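Local coordinates for protein dephospho-CoA kinase (Legionella pneumophila subsp. pneumophila, PDB 4TTR) that probably phosphorylates the 3'-hydroxyl of dephospho-coenzyme A with ATP, the final step of coenzyme A biosynthesis, at residues Met15-Gly20 / Tyr137-Leu142; Gln62-His67 / Leu96-Leu101; Gly23-Gly28 / Asp153-Arg158; Ile126-Asn131 / Pro174-Arg179. All coordinates share one frame; numbering follows the deposited sequence.

Interaction 1 (Met15-Gly20 / Tyr137-Leu142); sequences MVYSVG and YLQKVL
Val19 and Lys140 pair in parallel in the central beta-sheet of the P-loop kinase fold, where strand 140-145 lies beside strand 18-23, the strand that leads into the P-loop. Parallel register is seen in two bridges, Val19 with Lys140 and Gly20 with Val141. Gly20 N donates to Lys140 O at 2.8 Å, and Leu142 N returns a bond to Gly20 O at 2.7 Å, so Gly20 ties to the second strand through both of its backbone polar atoms. Just before this pair, Ser18 O takes Gln139 N at 2.9 Å and, weakly, Lys140 N.

Beside this ladder the Tyr17 ring packs on the second segment. Tyr17 CG is anti to its backbone N (chi1 -165°). The side chains of Tyr17 and Gln139 cross at about a right angle. Gln139 CG sits over one ring face, 3.6 Å from the centroid of the Tyr17 ring and 18° off the normal, a CH-pi contact. Farther out, Tyr17 OH meets the bent Lys140 chain, with Lys140 CG at 3.4 Å. On the Gly20 side, Leu138 CD1 comes to 3.9 Å from Gly20 CA, and Leu138 also packs on Ile124 of strand 122-125. Tyr207 of helix 192-213 covers Val19 and Leu142. The contact thus joins backbone bonding inside the sheet to a neighbouring side-chain contact in which the aliphatic parts of polar chains, rather than their charged or amide ends, meet the aromatic residue.

Interaction 2 (Gln62-His67 / Leu96-Leu101); sequences QDIISH and LWLESL
Trp97 and His67 stack between two antiparallel helices, 59-68 and 92-115, whose short segments run at 158° to each other with axes 11.4 Å apart at closest approach. They belong to the helical region between strands 42-45 and 122-125, probably the part that recognises the coenzyme A substrate in relatives of this kinase. The wide axial spacing is bridged by side chains.

Trp97, with CG anti to its backbone N (chi1 178°), reaches across to the imidazole. His67 and the six-membered ring of Trp97 form a face-to-face stack, their centroids 3.6 Å apart and their planes within 9°. The overlap is deep, since Trp97 CE2 lies over the centre of the His67 ring. The two side chains slide past each other in opposite directions, and His67 CB also touches Trp97 CH2 at 3.4 Å. His67 NE2 is hydrogen-bonded to Glu94 OE2, one turn before Trp97 on the same helix, which would limit rotation of the imidazole. Asp63 O stands near the plane of the indole, at its edge, 3.7 Å from Trp97 CH2.

One residue on, Leu98 CD1 meets Ile64 CG1 at 3.9 Å, and Ile84 of helix 81-90 packs against both residues. Leu101 then closes the contact by splitting its two methyls: Leu101 CD2 rests 3.8 Å from Ile64 CG1, while Leu101 CD1 lies 3.5 Å from Asp63 OD2.

Interaction 3 (Gly23-Gly28 / Asp153-Arg158); sequences GNIASG and DRIVKR. With BU2 (1,3-butanediol), chain B.
Ala26 faces Arg154 from the third position of a type II turn running from Asn24 to Ser27, its phi of 55° and psi of 40° turning the loop so that its CB is directed at helix 148-159 and its CA lies 6.1 Å from Arg154 CA. The turn's own backbone bond, Ser27 N to Asn24 O, is weak.

Arg154 supplies the polar part of the contact. Its chain bends at chi2 and chi3 and brings the guanidinium side-on to a single carbonyl, where NE donates to Ala26 O at 2.9 Å and NH2 to the same Ala26 O at 2.8 Å. Both donors approach from one face of that carbonyl plane; NE stands well above it (46°), whereas NH2 is less tilted. The aliphatic root of the arginine is used too, Arg154 CB lying 3.7 Å from Ala26 CB.

The loop forms most of the P-loop (Walker A), which follows strand 18-23 and continues into helix 29-38; it is predicted to bind ATP and reported for this enzyme in a non-canonical conformation. The helix it touches probably belongs to the lid, as in related P-loop kinases. A 1,3-butanediol molecule occupies the pocket, with its C1 3.5 Å from Gly28 CA and its O3 3.5 Å from Ala26 CA.

Beside the arginine, Ile25 CG2 meets Ile155 CD1 at 3.9 Å, the two side chains crossing obliquely. Ile155 is backed by Ala166 and Leu170 of helix 163-171, while Ile25 O accepts a hydrogen bond from Gln151 NE2 and Ser27 O one from Asn189 ND2.

Interaction 4 (Ile126-Asn131 / Pro174-Arg179); sequences IPLLFN and PNLEQR
Phe130 and Arg179 meet where the loop after strand 122-125 of the P-loop kinase fold faces the start of helix 177-182, both near the P-loop. Arg179 has CG anti to its carbonyl carbon, then bends at chi2 and runs extended at chi3; its guanidinium lies beside the backbone of Leu128 and Leu129. The planar group grips one atom: NH1 donates to Phe130 O at 2.8 Å, in the carbonyl plane and on a lone pair, and NH2 adds a weak bond to the same oxygen. Phe130 O in turn lies in the plane of the guanidinium, at its edge, while one face of that group rests on Leu128 O and Leu129 CA.

Phe130 has chi1 68°, with CG between the backbone N and the carbonyl carbon. The two faces of its ring are differently covered: Ile126 CD1 sits 3.6 Å above the centre of one, and Arg179 NH1 lies 3.5 Å above the other, offset toward the rim. Arg179 CZ is 4.9 Å from the Phe130 ring centroid and 24° off the normal, a cation-pi contact with the ring and guanidinium planes 54° apart. The same arginine therefore engages both the carbonyl and the ring of Phe130.

Leucines complete the join. Leu129 crosses Arg179 at about a right angle, its CD2 3.8 Å from Arg179 NE, and its other methyl, Leu129 CD1, presses on Pro174 CG at 3.5 Å. Leu128, which also packs on Leu143 of the sheet, crosses Leu176 at about a right angle, Leu128 CD2 lying 3.7 Å from Leu176 CD2.

How the interactions relate
From the N terminus, strand 18-23 opens interaction 1 and the P-loop after it opens interaction 3. Interaction 2 closes first, tying helix 59-68 to helix 92-115, nested inside the loops of both. Residues 126-131 open interaction 4 before 137-142 close interaction 1, so these two cross; Leu138 CD1 and Ile126 CD1 touch at 3.8 Å. Helix 148-159 then closes interaction 3, which therefore crosses interaction 1, and residues 174-179 close interaction 4, crossing interaction 3, with Leu128 and Leu176 packing beside Gly23 and Asn24. Interactions 1, 3 and 4 link sheet, P-loop and later helices; interaction 2 touches none, its centre 21 Å or more from theirs, though its nearest atoms come within about 4 Å of interaction 4.

Interaction 1 (Met15-Gly20 / Tyr137-Leu142)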
# COMPACT_ATOMS: atom_id res chain seq x y z
N MET A 15 -15.09 1.47 -14.94
CA MET A 15 -14.35 1.40 -16.19
C MET A 15 -13.56 0.09 -16.29
O MET A 15 -13.73 -0.67 -17.24
CB MET A 15 -13.40 2.60 -16.32
CG MET A 15 -12.49 2.83 -15.11
SD MET A 15 -12.01 4.56 -14.92
CE MET A 15 -11.95 4.69 -13.13
N VAL A 16 -12.70 -0.15 -15.30
CA VAL A 16 -11.85 -1.34 -15.26
C VAL A 16 -12.06 -2.07 -13.94
O VAL A 16 -12.19 -1.43 -12.89
CB VAL A 16 -10.35 -0.98 -15.40
CG1 VAL A 16 -9.49 -2.23 -15.41
CG2 VAL A 16 -10.11 -0.15 -16.65
N TYR A 17 -12.10 -3.40 -13.99
CA TYR A 17 -12.25 -4.20 -12.78
C TYR A 17 -10.98 -4.07 -11.95
O TYR A 17 -9.92 -4.58 -12.32
CB TYR A 17 -12.53 -5.66 -13.13
CG TYR A 17 -13.05 -6.47 -11.96
CD1 TYR A 17 -12.19 -6.90 -10.95
CD2 TYR A 17 -14.40 -6.79 -11.85
CE1 TYR A 17 -12.66 -7.63 -9.88
CE2 TYR A 17 -14.88 -7.52 -10.78
CZ TYR A 17 -14.00 -7.94 -9.79
OH TYR A 17 -14.46 -8.67 -8.72
N SER A 18 -11.09 -3.37 -10.82
CA SER A 18 -9.93 -3.05 -9.99
C SER A 18 -9.99 -3.69 -8.61
O SER A 18 -11.02 -3.66 -7.93
CB SER A 18 -9.80 -1.53 -9.84
OG SER A 18 -10.95 -0.98 -9.21
N VAL A 19 -8.87 -4.27 -8.20
CA VAL A 19 -8.72 -4.88 -6.89
C VAL A 19 -7.73 -4.06 -6.09
O VAL A 19 -6.58 -3.89 -6.49
CB VAL A 19 -8.24 -6.34 -7.00
CG1 VAL A 19 -7.98 -6.93 -5.62
CG2 VAL A 19 -9.24 -7.17 -7.78
N GLY A 20 -8.17 -3.56 -4.94
CA GLY A 20 -7.29 -2.83 -4.04
C GLY A 20 -6.44 -3.79 -3.24
O GLY A 20 -6.96 -4.70 -2.60
N TYR A 137 -14.22 3.17 -6.39
CA TYR A 137 -14.36 2.44 -7.64
C TYR A 137 -13.83 1.01 -7.58
O TYR A 137 -13.91 0.27 -8.56
CB TYR A 137 -13.66 3.20 -8.78
CG TYR A 137 -12.24 3.64 -8.46
CD1 TYR A 137 -11.99 4.90 -7.94
CD2 TYR A 137 -11.17 2.80 -8.69
CE1 TYR A 137 -10.70 5.31 -7.66
CE2 TYR A 137 -9.87 3.20 -8.41
CZ TYR A 137 -9.65 4.46 -7.90
OH TYR A 137 -8.36 4.86 -7.62
N LEU A 138 -13.28 0.62 -6.44
CA LEU A 138 -12.73 -0.73 -6.28
C LEU A 138 -13.84 -1.78 -6.25
O LEU A 138 -14.82 -1.63 -5.53
CB LEU A 138 -11.90 -0.81 -5.00
CG LEU A 138 -10.69 0.12 -4.91
CD1 LEU A 138 -9.99 -0.07 -3.58
CD2 LEU A 138 -9.72 -0.12 -6.06
N GLN A 139 -13.68 -2.85 -7.02
CA GLN A 139 -14.62 -3.97 -6.97
C GLN A 139 -14.33 -4.84 -5.75
O GLN A 139 -15.25 -5.37 -5.12
CB GLN A 139 -14.53 -4.83 -8.23
CG GLN A 139 -15.13 -4.25 -9.49
CD GLN A 139 -16.45 -3.56 -9.25
OE1 GLN A 139 -17.43 -4.18 -8.81
NE2 GLN A 139 -16.49 -2.27 -9.58
N LYS A 140 -13.05 -4.99 -5.45
CA LYS A 140 -12.61 -5.86 -4.38
C LYS A 140 -11.49 -5.21 -3.59
O LYS A 140 -10.77 -4.36 -4.12
CB LYS A 140 -12.12 -7.20 -4.93
CG LYS A 140 -13.14 -7.98 -5.71
CD LYS A 140 -14.20 -8.55 -4.79
CE LYS A 140 -14.88 -9.73 -5.43
NZ LYS A 140 -15.98 -10.26 -4.60
N VAL A 141 -11.36 -5.61 -2.33
CA VAL A 141 -10.21 -5.26 -1.52
C VAL A 141 -9.54 -6.54 -1.04
O VAL A 141 -10.20 -7.45 -0.54
CB VAL A 141 -10.59 -4.36 -0.32
CG1 VAL A 141 -9.38 -4.10 0.57
CG2 VAL A 141 -11.18 -3.04 -0.81
N LEU A 142 -8.23 -6.60 -1.23
CA LEU A 142 -7.40 -7.71 -0.75
C LEU A 142 -6.49 -7.19 0.35
O LEU A 142 -5.75 -6.23 0.16
CB LEU A 142 -6.58 -8.31 -1.90
CG LEU A 142 -5.50 -9.33 -1.54
CD1 LEU A 142 -6.09 -10.55 -0.86
CD2 LEU A 142 -4.75 -9.73 -2.80

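Interaction 2 (Gln62-His67 / Leu96-Leu101)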
# COMPACT_ATOMS: atom_id res chain seq x y z
N GLN A 62 7.00 20.89 -2.50
CA GLN A 62 7.10 22.22 -1.93
C GLN A 62 6.15 22.40 -0.74
O GLN A 62 6.53 22.97 0.28
CB GLN A 62 6.81 23.28 -3.00
CG GLN A 62 7.90 23.39 -4.07
CD GLN A 62 7.42 24.04 -5.36
OE1 GLN A 62 6.25 24.37 -5.51
NE2 GLN A 62 8.34 24.22 -6.30
N ASP A 63 4.92 21.91 -0.88
CA ASP A 63 3.92 22.05 0.18
C ASP A 63 4.28 21.22 1.40
O ASP A 63 4.01 21.62 2.53
CB ASP A 63 2.54 21.65 -0.34
CG ASP A 63 2.06 22.52 -1.48
OD1 ASP A 63 2.57 23.65 -1.64
OD2 ASP A 63 1.16 22.08 -2.22
N ILE A 64 4.86 20.05 1.17
CA ILE A 64 5.29 19.17 2.25
C ILE A 64 6.38 19.83 3.09
O ILE A 64 6.30 19.83 4.32
CB ILE A 64 5.81 17.82 1.68
CG1 ILE A 64 4.62 16.97 1.21
CG2 ILE A 64 6.60 17.04 2.72
CD1 ILE A 64 5.00 15.78 0.36
N ILE A 65 7.38 20.41 2.43
CA ILE A 65 8.49 21.04 3.14
C ILE A 65 8.05 22.32 3.84
O ILE A 65 8.52 22.62 4.94
CB ILE A 65 9.65 21.34 2.17
CG1 ILE A 65 10.27 20.02 1.70
CG2 ILE A 65 10.72 22.21 2.83
CD1 ILE A 65 11.12 20.14 0.47
N SER A 66 7.15 23.07 3.22
CA SER A 66 6.64 24.28 3.84
C SER A 66 5.79 23.92 5.05
O SER A 66 5.80 24.62 6.06
CB SER A 66 5.82 25.10 2.84
OG SER A 66 4.44 24.80 2.94
N HIS A 67 5.06 22.81 4.95
CA HIS A 67 4.17 22.38 6.03
C HIS A 67 4.93 21.81 7.23
O HIS A 67 4.71 22.23 8.36
CB HIS A 67 3.20 21.32 5.50
CG HIS A 67 2.17 20.89 6.50
ND1 HIS A 67 1.07 21.66 6.81
CD2 HIS A 67 2.07 19.77 7.25
CE1 HIS A 67 0.34 21.03 7.71
NE2 HIS A 67 0.92 19.89 8.00
N LEU A 96 -3.75 12.52 7.59
CA LEU A 96 -4.91 12.97 6.83
C LEU A 96 -4.56 14.19 5.98
O LEU A 96 -5.00 14.29 4.83
CB LEU A 96 -6.07 13.29 7.77
CG LEU A 96 -6.77 12.05 8.33
CD1 LEU A 96 -7.68 12.40 9.49
CD2 LEU A 96 -7.57 11.34 7.24
N TRP A 97 -3.76 15.10 6.53
CA TRP A 97 -3.34 16.28 5.79
C TRP A 97 -2.58 15.85 4.54
O TRP A 97 -2.85 16.33 3.44
CB TRP A 97 -2.47 17.20 6.65
CG TRP A 97 -1.98 18.40 5.89
CD1 TRP A 97 -2.60 19.62 5.79
CD2 TRP A 97 -0.78 18.50 5.11
NE1 TRP A 97 -1.86 20.46 5.00
CE2 TRP A 97 -0.74 19.81 4.58
CE3 TRP A 97 0.26 17.62 4.82
CZ2 TRP A 97 0.31 20.25 3.77
CZ3 TRP A 97 1.30 18.06 4.02
CH2 TRP A 97 1.31 19.36 3.50
N LEU A 98 -1.63 14.93 4.71
CA LEU A 98 -0.78 14.49 3.62
C LEU A 98 -1.59 13.71 2.58
O LEU A 98 -1.34 13.81 1.38
CB LEU A 98 0.37 13.64 4.14
CG LEU A 98 1.39 13.18 3.10
CD1 LEU A 98 2.01 14.37 2.38
CD2 LEU A 98 2.47 12.32 3.74
N GLU A 99 -2.55 12.92 3.05
CA GLU A 99 -3.38 12.14 2.15
C GLU A 99 -4.29 13.07 1.35
O GLU A 99 -4.53 12.83 0.17
CB GLU A 99 -4.21 11.11 2.94
CG GLU A 99 -4.82 10.00 2.08
CD GLU A 99 -6.08 10.42 1.36
OE1 GLU A 99 -6.80 11.29 1.88
OE2 GLU A 99 -6.35 9.89 0.26
N SER A 100 -4.77 14.13 1.98
CA SER A 100 -5.60 15.11 1.29
C SER A 100 -4.80 15.87 0.24
O SER A 100 -5.33 16.20 -0.83
CB SER A 100 -6.22 16.10 2.27
OG SER A 100 -7.03 15.43 3.22
N LEU A 101 -3.54 16.16 0.55
CA LEU A 101 -2.67 16.89 -0.37
C LEU A 101 -2.38 16.09 -1.63
O LEU A 101 -2.44 16.61 -2.73
CB LEU A 101 -1.35 17.26 0.32
CG LEU A 101 -0.30 17.94 -0.56
CD1 LEU A 101 -0.65 19.39 -0.81
CD2 LEU A 101 1.08 17.82 0.07

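Interaction 3 (Gly23-Gly28 / Asp153-Arg158)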
# COMPACT_ATOMS: atom_id res chain seq x y z
N GLY A 23 -2.12 -4.22 2.97
CA GLY A 23 -1.45 -5.15 3.85
C GLY A 23 -1.02 -4.49 5.14
O GLY A 23 -0.69 -3.30 5.15
N ASN A 24 -1.01 -5.26 6.23
CA ASN A 24 -0.50 -4.73 7.47
C ASN A 24 1.02 -4.73 7.42
O ASN A 24 1.62 -4.92 6.36
CB ASN A 24 -1.04 -5.51 8.69
CG ASN A 24 -0.56 -6.96 8.75
OD1 ASN A 24 0.27 -7.40 7.97
ND2 ASN A 24 -1.10 -7.71 9.71
N ILE A 25 1.65 -4.55 8.56
CA ILE A 25 3.07 -4.26 8.61
C ILE A 25 3.86 -5.54 8.40
O ILE A 25 3.59 -6.57 9.03
CB ILE A 25 3.42 -3.56 9.94
CG1 ILE A 25 2.72 -2.20 10.00
CG2 ILE A 25 4.92 -3.36 10.08
CD1 ILE A 25 1.21 -2.24 10.31
N ALA A 26 4.83 -5.48 7.48
CA ALA A 26 5.66 -6.64 7.15
C ALA A 26 4.79 -7.83 6.73
O ALA A 26 5.07 -8.97 7.10
CB ALA A 26 6.54 -7.01 8.32
N SER A 27 3.74 -7.55 5.97
CA SER A 27 2.77 -8.56 5.57
C SER A 27 3.26 -9.44 4.44
O SER A 27 2.84 -10.59 4.32
CB SER A 27 1.47 -7.89 5.14
OG SER A 27 1.68 -7.05 4.03
N GLY A 28 4.14 -8.90 3.59
CA GLY A 28 4.58 -9.61 2.41
C GLY A 28 3.89 -9.07 1.16
O GLY A 28 3.89 -9.73 0.12
N ASP A 153 10.17 -11.13 12.84
CA ASP A 153 11.33 -11.61 12.11
C ASP A 153 11.64 -10.68 10.95
O ASP A 153 12.79 -10.30 10.73
CB ASP A 153 11.10 -13.03 11.59
CG ASP A 153 10.91 -14.04 12.71
OD1 ASP A 153 11.50 -13.84 13.79
OD2 ASP A 153 10.18 -15.03 12.50
N ARG A 154 10.60 -10.29 10.23
CA ARG A 154 10.75 -9.41 9.07
C ARG A 154 11.24 -8.03 9.50
O ARG A 154 12.07 -7.42 8.83
CB ARG A 154 9.42 -9.30 8.33
CG ARG A 154 9.53 -9.08 6.83
CD ARG A 154 8.91 -10.23 6.06
NE ARG A 154 7.51 -10.44 6.43
CZ ARG A 154 6.79 -11.50 6.06
NH1 ARG A 154 7.35 -12.47 5.34
NH2 ARG A 154 5.53 -11.62 6.44
N ILE A 155 10.73 -7.55 10.63
CA ILE A 155 11.07 -6.21 11.13
C ILE A 155 12.47 -6.17 11.73
O ILE A 155 13.18 -5.17 11.60
CB ILE A 155 10.04 -5.73 12.17
CG1 ILE A 155 8.80 -5.20 11.46
CG2 ILE A 155 10.61 -4.62 13.06
CD1 ILE A 155 7.59 -5.04 12.36
N VAL A 156 12.87 -7.24 12.40
CA VAL A 156 14.20 -7.28 13.01
C VAL A 156 15.27 -7.38 11.92
O VAL A 156 16.33 -6.77 12.03
CB VAL A 156 14.34 -8.46 14.00
CG1 VAL A 156 15.80 -8.68 14.39
CG2 VAL A 156 13.50 -8.20 15.24
N LYS A 157 14.99 -8.14 10.87
CA LYS A 157 15.94 -8.30 9.78
C LYS A 157 16.03 -7.05 8.91
O LYS A 157 17.10 -6.71 8.41
CB LYS A 157 15.58 -9.51 8.91
CG LYS A 157 15.85 -10.86 9.57
CD LYS A 157 15.97 -11.97 8.53
CE LYS A 157 15.94 -13.34 9.18
NZ LYS A 157 16.00 -14.44 8.17
N ARG A 158 14.91 -6.35 8.74
CA ARG A 158 14.90 -5.14 7.92
C ARG A 158 15.42 -3.94 8.71
O ARG A 158 16.19 -3.13 8.18
CB ARG A 158 13.48 -4.86 7.38
CG ARG A 158 12.51 -4.18 8.35
CD ARG A 158 12.70 -2.66 8.40
NE ARG A 158 11.51 -1.91 8.00
CZ ARG A 158 10.58 -1.45 8.84
NH1 ARG A 158 10.67 -1.67 10.15
NH2 ARG A 158 9.54 -0.78 8.37
C1 BU2 B . 7.04 -7.36 1.39
O1 BU2 B . 8.23 -7.93 1.89
C2 BU2 B . 7.03 -5.87 1.64
C3 BU2 B . 5.76 -5.51 2.39
O3 BU2 B . 5.94 -5.83 3.76
C4 BU2 B . 5.48 -4.04 2.23

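Interaction 4 (Ile126-Asn131 / Pro174-Arg179)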
# COMPACT_ATOMS: atom_id res chain seq x y z
N ILE A 126 -2.52 0.13 -2.37
CA ILE A 126 -2.96 1.31 -1.64
C ILE A 126 -2.63 1.14 -0.15
O ILE A 126 -2.29 0.05 0.29
CB ILE A 126 -4.48 1.53 -1.85
CG1 ILE A 126 -5.27 0.31 -1.37
CG2 ILE A 126 -4.76 1.82 -3.31
CD1 ILE A 126 -6.77 0.39 -1.63
N PRO A 127 -2.71 2.24 0.64
CA PRO A 127 -2.35 2.10 2.05
C PRO A 127 -3.38 1.33 2.88
O PRO A 127 -4.54 1.23 2.49
CB PRO A 127 -2.26 3.56 2.54
CG PRO A 127 -3.12 4.32 1.61
CD PRO A 127 -2.99 3.64 0.27
N LEU A 128 -2.93 0.79 4.01
CA LEU A 128 -3.77 -0.03 4.89
C LEU A 128 -5.06 0.69 5.29
O LEU A 128 -6.15 0.12 5.18
CB LEU A 128 -2.97 -0.41 6.14
CG LEU A 128 -3.72 -1.15 7.26
CD1 LEU A 128 -4.19 -2.52 6.79
CD2 LEU A 128 -2.81 -1.28 8.48
N LEU A 129 -4.92 1.93 5.74
CA LEU A 129 -6.06 2.74 6.17
C LEU A 129 -6.49 3.71 5.08
O LEU A 129 -6.65 4.91 5.33
CB LEU A 129 -5.70 3.52 7.44
CG LEU A 129 -5.25 2.69 8.64
CD1 LEU A 129 -4.65 3.60 9.69
CD2 LEU A 129 -6.41 1.89 9.21
N PHE A 130 -6.69 3.19 3.88
CA PHE A 130 -7.05 4.02 2.74
C PHE A 130 -8.45 4.62 2.93
O PHE A 130 -9.35 3.97 3.45
CB PHE A 130 -6.99 3.23 1.44
CG PHE A 130 -8.04 2.16 1.31
CD1 PHE A 130 -7.86 0.91 1.89
CD2 PHE A 130 -9.21 2.40 0.61
CE1 PHE A 130 -8.82 -0.07 1.77
CE2 PHE A 130 -10.17 1.42 0.49
CZ PHE A 130 -9.98 0.18 1.07
N ASN A 131 -8.60 5.87 2.50
CA ASN A 131 -9.90 6.52 2.51
C ASN A 131 -10.77 5.93 1.40
O ASN A 131 -10.43 6.02 0.22
CB ASN A 131 -9.75 8.03 2.32
CG ASN A 131 -11.05 8.79 2.54
OD1 ASN A 131 -12.14 8.22 2.50
ND2 ASN A 131 -10.93 10.09 2.78
N PRO A 174 -2.20 0.23 13.56
CA PRO A 174 -3.65 0.43 13.61
C PRO A 174 -4.38 -0.88 13.80
O PRO A 174 -3.93 -1.91 13.29
CB PRO A 174 -3.97 1.05 12.24
CG PRO A 174 -2.66 1.44 11.65
CD PRO A 174 -1.64 0.52 12.23
N ASN A 175 -5.50 -0.86 14.52
CA ASN A 175 -6.31 -2.05 14.66
C ASN A 175 -6.90 -2.41 13.31
O ASN A 175 -7.30 -1.53 12.54
CB ASN A 175 -7.40 -1.85 15.70
CG ASN A 175 -6.84 -1.46 17.05
OD1 ASN A 175 -6.20 -2.26 17.73
ND2 ASN A 175 -7.08 -0.21 17.45
N LEU A 176 -6.93 -3.71 13.02
CA LEU A 176 -7.30 -4.19 11.69
C LEU A 176 -8.74 -4.68 11.64
O LEU A 176 -9.23 -5.01 10.57
CB LEU A 176 -6.36 -5.32 11.27
CG LEU A 176 -4.87 -5.03 11.42
CD1 LEU A 176 -4.06 -6.30 11.23
CD2 LEU A 176 -4.44 -3.96 10.43
N GLU A 177 -9.39 -4.72 12.80
CA GLU A 177 -10.74 -5.26 12.91
C GLU A 177 -11.68 -4.72 11.83
O GLU A 177 -12.36 -5.48 11.14
CB GLU A 177 -11.32 -4.96 14.30
CG GLU A 177 -12.71 -5.53 14.54
CD GLU A 177 -13.18 -5.36 15.97
OE1 GLU A 177 -12.44 -4.75 16.78
OE2 GLU A 177 -14.29 -5.83 16.30
N GLN A 178 -11.69 -3.40 11.68
CA GLN A 178 -12.58 -2.75 10.72
C GLN A 178 -12.16 -3.06 9.28
O GLN A 178 -13.01 -3.32 8.42
CB GLN A 178 -12.58 -1.24 10.95
CG GLN A 178 -13.74 -0.51 10.30
CD GLN A 178 -13.74 0.98 10.61
OE1 GLN A 178 -13.86 1.81 9.71
NE2 GLN A 178 -13.62 1.31 11.89
N ARG A 179 -10.86 -3.06 9.03
CA ARG A 179 -10.34 -3.33 7.69
C ARG A 179 -10.42 -4.81 7.34
O ARG A 179 -10.53 -5.17 6.17
CB ARG A 179 -8.89 -2.84 7.58
CG ARG A 179 -8.72 -1.34 7.79
CD ARG A 179 -9.41 -0.53 6.70
NE ARG A 179 -9.35 0.91 6.97
CZ ARG A 179 -9.52 1.86 6.06
NH1 ARG A 179 -9.75 1.55 4.79
NH2 ARG A 179 -9.45 3.13 6.42